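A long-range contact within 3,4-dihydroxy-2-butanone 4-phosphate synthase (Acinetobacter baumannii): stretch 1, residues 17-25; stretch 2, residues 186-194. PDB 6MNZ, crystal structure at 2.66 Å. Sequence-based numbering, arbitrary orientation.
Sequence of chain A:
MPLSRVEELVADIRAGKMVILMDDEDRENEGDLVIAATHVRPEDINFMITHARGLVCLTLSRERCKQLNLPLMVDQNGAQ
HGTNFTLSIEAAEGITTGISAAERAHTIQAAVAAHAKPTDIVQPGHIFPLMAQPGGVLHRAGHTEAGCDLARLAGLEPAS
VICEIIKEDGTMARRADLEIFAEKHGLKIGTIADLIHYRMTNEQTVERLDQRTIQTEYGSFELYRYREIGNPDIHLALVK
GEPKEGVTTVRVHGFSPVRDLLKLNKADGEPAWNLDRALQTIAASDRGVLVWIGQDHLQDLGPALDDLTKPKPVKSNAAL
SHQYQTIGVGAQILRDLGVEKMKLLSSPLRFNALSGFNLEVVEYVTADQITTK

Stretch 1 17-25: KMVILMDDE
Stretch 2 (186-194) GLKIGTIAD

Two strands whose touching residues are at least 167 apart in sequence pair in parallel, their N-to-C directions 23° apart, in the register Ile20 with Ile189, Leu21 with Gly190 and Met22 with Thr191. Backbones are extended, from Ile20 at phi/psi -94/132 to Gly190 at -153/157. Stretch 1 reaches across with alternate residues: Ile20 N donates to Lys188 O (3.0 Å), Met22 N to Gly190 O (2.6 Å), and Ile192 N returns a bond to Met22 O (2.8 Å), all nearly straight. Gly190 N to Ile20 O is short (2.7 Å) but bent to 117°, hence weak; Ile189 CA also approaches that oxygen, at 3.2 Å. A water lies 2.8 Å from Met18 O and accepts from Lys188 N (2.6 Å), linking the two backbones.

Ile20, Met22, Ile189 and Thr191 share one face. Ile189 takes chi1 t and chi2 t, bringing its CD1 to 3.5 Å from CG2 of Ile20, which is m,t. Met22 runs m,t and then turns at chi3 -89°, so its CE lies 3.7 Å from Ile189 CD1. The flexible thioether thus packs against a branched side chain, while Thr191 sits at the N-cap position without a side-chain cap.

On the other face Leu21 stands beside Gly190. Its chi1 of -97° lies between wells, with chi2 t, and its CD2 comes within 4.2 Å of Ile192 CG1. A CB on Gly190 would sit only 3.3 Å from Leu21 CD2, so glycine leaves the room that this leucine occupies.

At the start, Leu187 (m,t) points toward stretch 1, its CD2 3.7 Å from Met18 O. At the far end the helix begins at Ile192 (-61/-36; m,t), whose CD1 meets Asp23 CB at 3.6 Å. Asp23, chi1 p, and Asp24, chi1 m, spend carboxylate hydrogen bonds elsewhere in the structure. Between the stretches 709 Å² is buried, both sides summed.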

# COMPACT_ATOMS: atom_id res chain seq x y z
N LYS A 17 -35.70 -5.10 14.60
CA LYS A 17 -35.37 -4.22 15.71
C LYS A 17 -33.96 -3.67 15.53
O LYS A 17 -33.24 -4.01 14.59
CB LYS A 17 -35.51 -4.95 17.04
CG LYS A 17 -36.87 -5.57 17.28
CD LYS A 17 -36.76 -6.75 18.24
CE LYS A 17 -38.10 -7.41 18.48
NZ LYS A 17 -38.00 -8.50 19.50
N MET A 18 -33.55 -2.80 16.45
CA MET A 18 -32.19 -2.29 16.47
C MET A 18 -31.31 -3.13 17.40
O MET A 18 -31.80 -3.84 18.28
CB MET A 18 -32.16 -0.83 16.92
CG MET A 18 -33.04 0.08 16.08
SD MET A 18 -32.76 1.82 16.46
CE MET A 18 -33.91 2.59 15.32
N VAL A 19 -30.00 -3.00 17.21
CA VAL A 19 -29.01 -3.59 18.10
C VAL A 19 -27.82 -2.66 18.16
O VAL A 19 -27.56 -1.91 17.21
CB VAL A 19 -28.59 -5.01 17.64
CG1 VAL A 19 -29.78 -5.96 17.67
CG2 VAL A 19 -27.97 -4.96 16.25
N ILE A 20 -27.18 -2.60 19.32
CA ILE A 20 -26.00 -1.77 19.51
C ILE A 20 -24.76 -2.62 19.27
O ILE A 20 -24.68 -3.76 19.75
CB ILE A 20 -25.98 -1.15 20.92
CG1 ILE A 20 -27.18 -0.23 21.11
CG2 ILE A 20 -24.68 -0.39 21.14
CD1 ILE A 20 -27.41 0.18 22.55
N LEU A 21 -23.83 -2.10 18.48
CA LEU A 21 -22.59 -2.79 18.16
C LEU A 21 -21.42 -1.89 18.55
O LEU A 21 -21.31 -0.77 18.05
CB LEU A 21 -22.52 -3.15 16.67
CG LEU A 21 -22.93 -4.58 16.31
CD1 LEU A 21 -22.99 -4.75 14.80
CD2 LEU A 21 -21.99 -5.61 16.92
N MET A 22 -20.53 -2.42 19.37
CA MET A 22 -19.29 -1.73 19.72
C MET A 22 -18.14 -2.32 18.93
O MET A 22 -18.04 -3.54 18.76
CB MET A 22 -19.00 -1.86 21.22
CG MET A 22 -20.06 -1.24 22.11
SD MET A 22 -19.64 -1.36 23.86
CE MET A 22 -20.37 -2.94 24.28
N ASP A 23 -17.22 -1.45 18.51
CA ASP A 23 -15.95 -1.90 17.98
C ASP A 23 -14.92 -1.96 19.10
O ASP A 23 -15.21 -1.70 20.27
CB ASP A 23 -15.49 -0.98 16.86
CG ASP A 23 -15.07 0.39 17.37
OD1 ASP A 23 -15.59 0.81 18.42
OD2 ASP A 23 -14.03 0.89 16.87
N ASP A 24 -13.71 -2.40 18.76
CA ASP A 24 -12.66 -2.59 19.75
C ASP A 24 -12.44 -1.30 20.54
O ASP A 24 -12.48 -0.20 19.99
CB ASP A 24 -11.36 -3.02 19.08
CG ASP A 24 -11.35 -4.50 18.75
OD1 ASP A 24 -12.44 -5.11 18.71
OD2 ASP A 24 -10.26 -5.07 18.56
N GLU A 25 -12.24 -1.45 21.85
CA GLU A 25 -12.11 -0.28 22.71
C GLU A 25 -10.96 0.62 22.26
O GLU A 25 -10.96 1.81 22.60
CB GLU A 25 -11.89 -0.74 24.16
CG GLU A 25 -11.49 0.36 25.14
CD GLU A 25 -10.94 -0.20 26.44
OE1 GLU A 25 -9.76 0.07 26.75
OE2 GLU A 25 -11.67 -0.92 27.14
N GLY A 186 -34.42 -1.35 25.78
CA GLY A 186 -34.82 -2.70 25.47
C GLY A 186 -34.07 -3.34 24.32
O GLY A 186 -34.63 -4.19 23.63
N LEU A 187 -32.86 -2.87 24.05
CA LEU A 187 -32.06 -3.33 22.92
C LEU A 187 -30.91 -4.20 23.42
O LEU A 187 -30.32 -3.93 24.46
CB LEU A 187 -31.51 -2.15 22.12
CG LEU A 187 -32.54 -1.12 21.67
CD1 LEU A 187 -31.85 0.07 21.03
CD2 LEU A 187 -33.54 -1.74 20.71
N LYS A 188 -30.54 -5.19 22.61
CA LYS A 188 -29.35 -5.96 22.89
C LYS A 188 -28.12 -5.28 22.29
O LYS A 188 -28.21 -4.52 21.33
CB LYS A 188 -29.46 -7.38 22.34
CG LYS A 188 -30.44 -8.28 23.08
CD LYS A 188 -31.82 -8.24 22.43
CE LYS A 188 -32.69 -9.40 22.90
NZ LYS A 188 -34.10 -9.21 22.47
N ILE A 189 -26.96 -5.64 22.83
CA ILE A 189 -25.71 -4.95 22.54
C ILE A 189 -24.65 -6.00 22.23
O ILE A 189 -24.78 -7.17 22.60
CB ILE A 189 -25.27 -4.05 23.72
CG1 ILE A 189 -24.03 -3.24 23.36
CG2 ILE A 189 -25.03 -4.89 24.97
CD1 ILE A 189 -23.91 -1.95 24.13
N GLY A 190 -23.64 -5.60 21.46
CA GLY A 190 -22.73 -6.57 20.87
C GLY A 190 -21.37 -5.98 20.61
O GLY A 190 -21.23 -4.79 20.30
N THR A 191 -20.39 -6.88 20.53
CA THR A 191 -19.02 -6.56 20.18
C THR A 191 -18.73 -7.04 18.77
O THR A 191 -19.01 -8.20 18.44
CB THR A 191 -18.04 -7.19 21.16
OG1 THR A 191 -18.36 -6.78 22.50
CG2 THR A 191 -16.61 -6.79 20.84
N ILE A 192 -18.11 -6.18 17.95
CA ILE A 192 -17.72 -6.60 16.61
C ILE A 192 -16.73 -7.75 16.67
O ILE A 192 -16.83 -8.72 15.91
CB ILE A 192 -17.14 -5.41 15.82
CG1 ILE A 192 -18.22 -4.36 15.55
CG2 ILE A 192 -16.54 -5.88 14.50
CD1 ILE A 192 -17.68 -3.07 14.97
N ALA A 193 -15.84 -7.73 17.67
CA ALA A 193 -14.96 -8.88 17.89
C ALA A 193 -15.75 -10.14 18.20
O ALA A 193 -15.41 -11.23 17.72
CB ALA A 193 -13.97 -8.57 19.02
N ASP A 194 -16.82 -10.02 18.99
CA ASP A 194 -17.68 -11.17 19.23
C ASP A 194 -18.33 -11.66 17.94
O ASP A 194 -18.63 -12.85 17.81
CB ASP A 194 -18.76 -10.81 20.25
CG ASP A 194 -18.24 -10.84 21.68
OD1 ASP A 194 -17.02 -10.62 21.87
OD2 ASP A 194 -19.05 -11.02 22.61
O HOH W 1 -32.11 -5.46 20.53